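Local coordinates for SusD family protein (Bacteroides uniformis, PDB 7KV1) that probably binds beta-glucan at the cell surface of a gut bacterium, as a SusD-family glycan-binding protein built on a tetratricopeptide-repeat scaffold, at residues N157-H161 with E239-Q244. Sequence-based numbering, arbitrary orientation.
Sequences NMLWH and EMVMYQ. With EDO (1,2-ethanediol), chain D.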
loop_
_atom_site.group_PDB
_atom_site.type_symbol
_atom_site.label_atom_id
_atom_site.label_comp_id
_atom_site.label_asym_id
_atom_site.label_seq_id
_atom_site.Cartn_x
_atom_site.Cartn_y
_atom_site.Cartn_z
ATOM N N ASN A 157 5.996 -8.525 4.721
ATOM C CA ASN A 157 6.456 -7.259 4.103
ATOM C C ASN A 157 5.799 -6.077 4.840
ATOM O O ASN A 157 6.453 -5.043 5.054
ATOM C CB ASN A 157 6.156 -7.262 2.604
ATOM C CG ASN A 157 6.545 -5.961 1.954
ATOM O OD1 ASN A 157 7.669 -5.477 2.156
ATOM N ND2 ASN A 157 5.610 -5.402 1.194
ATOM N N MET A 158 4.516 -6.209 5.165
ATOM C CA MET A 158 3.768 -5.194 5.943
ATOM C C MET A 158 4.398 -5.028 7.335
ATOM O O MET A 158 4.721 -3.892 7.722
ATOM C CB MET A 158 2.291 -5.584 6.059
ATOM C CG MET A 158 1.406 -4.459 6.487
ATOM S SD MET A 158 -0.332 -4.986 6.422
ATOM C CE MET A 158 -0.543 -5.254 4.666
ATOM N N LEU A 159 4.637 -6.122 8.046
ATOM C CA LEU A 159 5.301 -6.093 9.379
ATOM C C LEU A 159 6.646 -5.378 9.276
ATOM O O LEU A 159 6.952 -4.523 10.131
ATOM C CB LEU A 159 5.502 -7.519 9.890
ATOM C CG LEU A 159 4.230 -8.228 10.337
ATOM C CD1 LEU A 159 4.486 -9.726 10.463
ATOM C CD2 LEU A 159 3.708 -7.649 11.659
ATOM N N TRP A 160 7.440 -5.773 8.293
ATOM C CA TRP A 160 8.801 -5.247 8.077
ATOM C C TRP A 160 8.714 -3.751 7.835
ATOM O O TRP A 160 9.507 -3.021 8.438
ATOM C CB TRP A 160 9.443 -5.978 6.898
ATOM C CG TRP A 160 10.780 -5.476 6.472
ATOM C CD1 TRP A 160 11.936 -5.427 7.195
ATOM C CD2 TRP A 160 11.123 -5.028 5.153
ATOM N NE1 TRP A 160 12.955 -4.914 6.425
ATOM C CE2 TRP A 160 12.492 -4.668 5.173
ATOM C CE3 TRP A 160 10.387 -4.796 3.984
ATOM C CZ2 TRP A 160 13.137 -4.113 4.066
ATOM C CZ3 TRP A 160 11.043 -4.328 2.867
ATOM C CH2 TRP A 160 12.401 -3.991 2.903
ATOM N N HIS A 161 7.774 -3.293 7.007
ATOM C CA HIS A 161 7.663 -1.848 6.651
ATOM C C HIS A 161 7.343 -1.014 7.895
ATOM O O HIS A 161 7.909 0.093 8.030
ATOM C CB HIS A 161 6.603 -1.608 5.558
ATOM C CG HIS A 161 7.102 -1.603 4.149
ATOM N ND1 HIS A 161 7.428 -2.751 3.466
ATOM C CD2 HIS A 161 7.332 -0.582 3.288
ATOM C CE1 HIS A 161 7.771 -2.443 2.234
ATOM N NE2 HIS A 161 7.763 -1.111 2.109
ATOM N N GLU A 239 9.377 -3.505 -4.818
ATOM C CA GLU A 239 9.033 -2.706 -3.628
ATOM C C GLU A 239 10.041 -2.971 -2.522
ATOM O O GLU A 239 10.568 -1.999 -1.952
ATOM C CB GLU A 239 7.623 -3.058 -3.143
ATOM C CG GLU A 239 7.267 -2.314 -1.870
ATOM C CD GLU A 239 5.839 -2.543 -1.463
ATOM O OE1 GLU A 239 4.948 -2.417 -2.355
ATOM O OE2 GLU A 239 5.630 -2.848 -0.277
ATOM N N MET A 240 10.312 -4.242 -2.229
ATOM C CA MET A 240 11.192 -4.576 -1.097
ATOM C C MET A 240 12.627 -4.161 -1.404
ATOM O O MET A 240 13.290 -3.594 -0.511
ATOM C CB MET A 240 11.131 -6.073 -0.809
ATOM C CG MET A 240 9.815 -6.459 -0.217
ATOM S SD MET A 240 9.770 -8.188 0.327
ATOM C CE MET A 240 11.245 -8.320 1.341
ATOM N N VAL A 241 13.122 -4.499 -2.599
ATOM C CA VAL A 241 14.509 -4.141 -2.986
ATOM C C VAL A 241 14.646 -2.606 -2.866
ATOM O O VAL A 241 15.626 -2.097 -2.262
ATOM C CB VAL A 241 14.780 -4.667 -4.408
ATOM C CG1 VAL A 241 15.998 -4.014 -5.018
ATOM C CG2 VAL A 241 14.941 -6.174 -4.418
ATOM N N MET A 242 13.674 -1.855 -3.367
ATOM C CA MET A 242 13.804 -0.370 -3.339
ATOM C C MET A 242 13.748 0.129 -1.880
ATOM O O MET A 242 14.483 1.060 -1.512
ATOM C CB MET A 242 12.727 0.247 -4.232
ATOM C CG MET A 242 12.949 -0.111 -5.725
ATOM S SD MET A 242 11.506 0.256 -6.752
ATOM C CE MET A 242 11.767 2.013 -7.008
ATOM N N TYR A 243 12.886 -0.446 -1.054
ATOM C CA TYR A 243 12.689 0.052 0.325
ATOM C C TYR A 243 13.967 -0.230 1.107
ATOM O O TYR A 243 14.307 0.518 1.964
ATOM C CB TYR A 243 11.468 -0.568 1.013
ATOM C CG TYR A 243 11.099 0.224 2.242
ATOM C CD1 TYR A 243 10.509 1.466 2.127
ATOM C CD2 TYR A 243 11.348 -0.252 3.529
ATOM C CE1 TYR A 243 10.229 2.235 3.242
ATOM C CE2 TYR A 243 11.029 0.480 4.659
ATOM C CZ TYR A 243 10.465 1.741 4.515
ATOM O OH TYR A 243 10.180 2.505 5.612
ATOM N N GLN A 244 14.650 -1.323 0.803
ATOM C CA GLN A 244 15.911 -1.696 1.491
ATOM C C GLN A 244 17.079 -0.865 0.962
ATOM O O GLN A 244 18.106 -0.890 1.637
ATOM C CB GLN A 244 16.214 -3.188 1.265
ATOM C CG GLN A 244 17.402 -3.765 2.011
ATOM C CD GLN A 244 17.340 -3.660 3.511
ATOM O OE1 GLN A 244 16.337 -3.246 4.105
ATOM N NE2 GLN A 244 18.465 -4.004 4.130
HETATM C C1 EDO D . 3.788 -2.653 3.008
HETATM O O1 EDO D . 2.667 -3.450 3.355
HETATM C C2 EDO D . 3.520 -1.754 1.861
HETATM O O2 EDO D . 3.221 -2.479 0.670
HETATM O O HOH W 1 15.731 -3.681 6.596
HETATM O O HOH W 2 10.159 1.339 7.912
#
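His161 lies flat against Tyr243, the two rings stacked with centroids 4.3 Å apart and planes 28° from parallel. From the backbone outward, its CB lies 3.9 Å from C1 of the ethanediol. CG meets the same carbon, on the face turned away from Tyr243; CD2 hangs over the centre of the tyrosine ring, and NE2 comes to 3.6 Å from Tyr243 CG. CE1 passes 3.3 Å from Glu239 OE2. At the ring edge, ND1 gives a hydrogen bond to Asn157 O, one turn back and close to the imidazole plane, which with the stack helps to hold the ring's rotation. With an alanine in place of His161, Tyr243 would probably lose the ring stacked on its face, and a gap would be likely to open beside Glu239. Tyr243 in turn points its edge at the face of Trp160, planes 81° apart. Two waters bridge the segments, one between Trp160 NE1 and Gln244 OE1, the other between His161 O and Tyr243 OH. Segments 157-161 and 239-244 run nearly parallel (14°), joined by this aromatic cluster. Beside it, Glu239 OE1 bonds Tyr406, while OE2 accepts from Asn157 ND2 at 2.9 Å, nearly straight but from above the carboxylate plane, and from the ethanediol hydroxyl, so two donors grip one carboxylate oxygen.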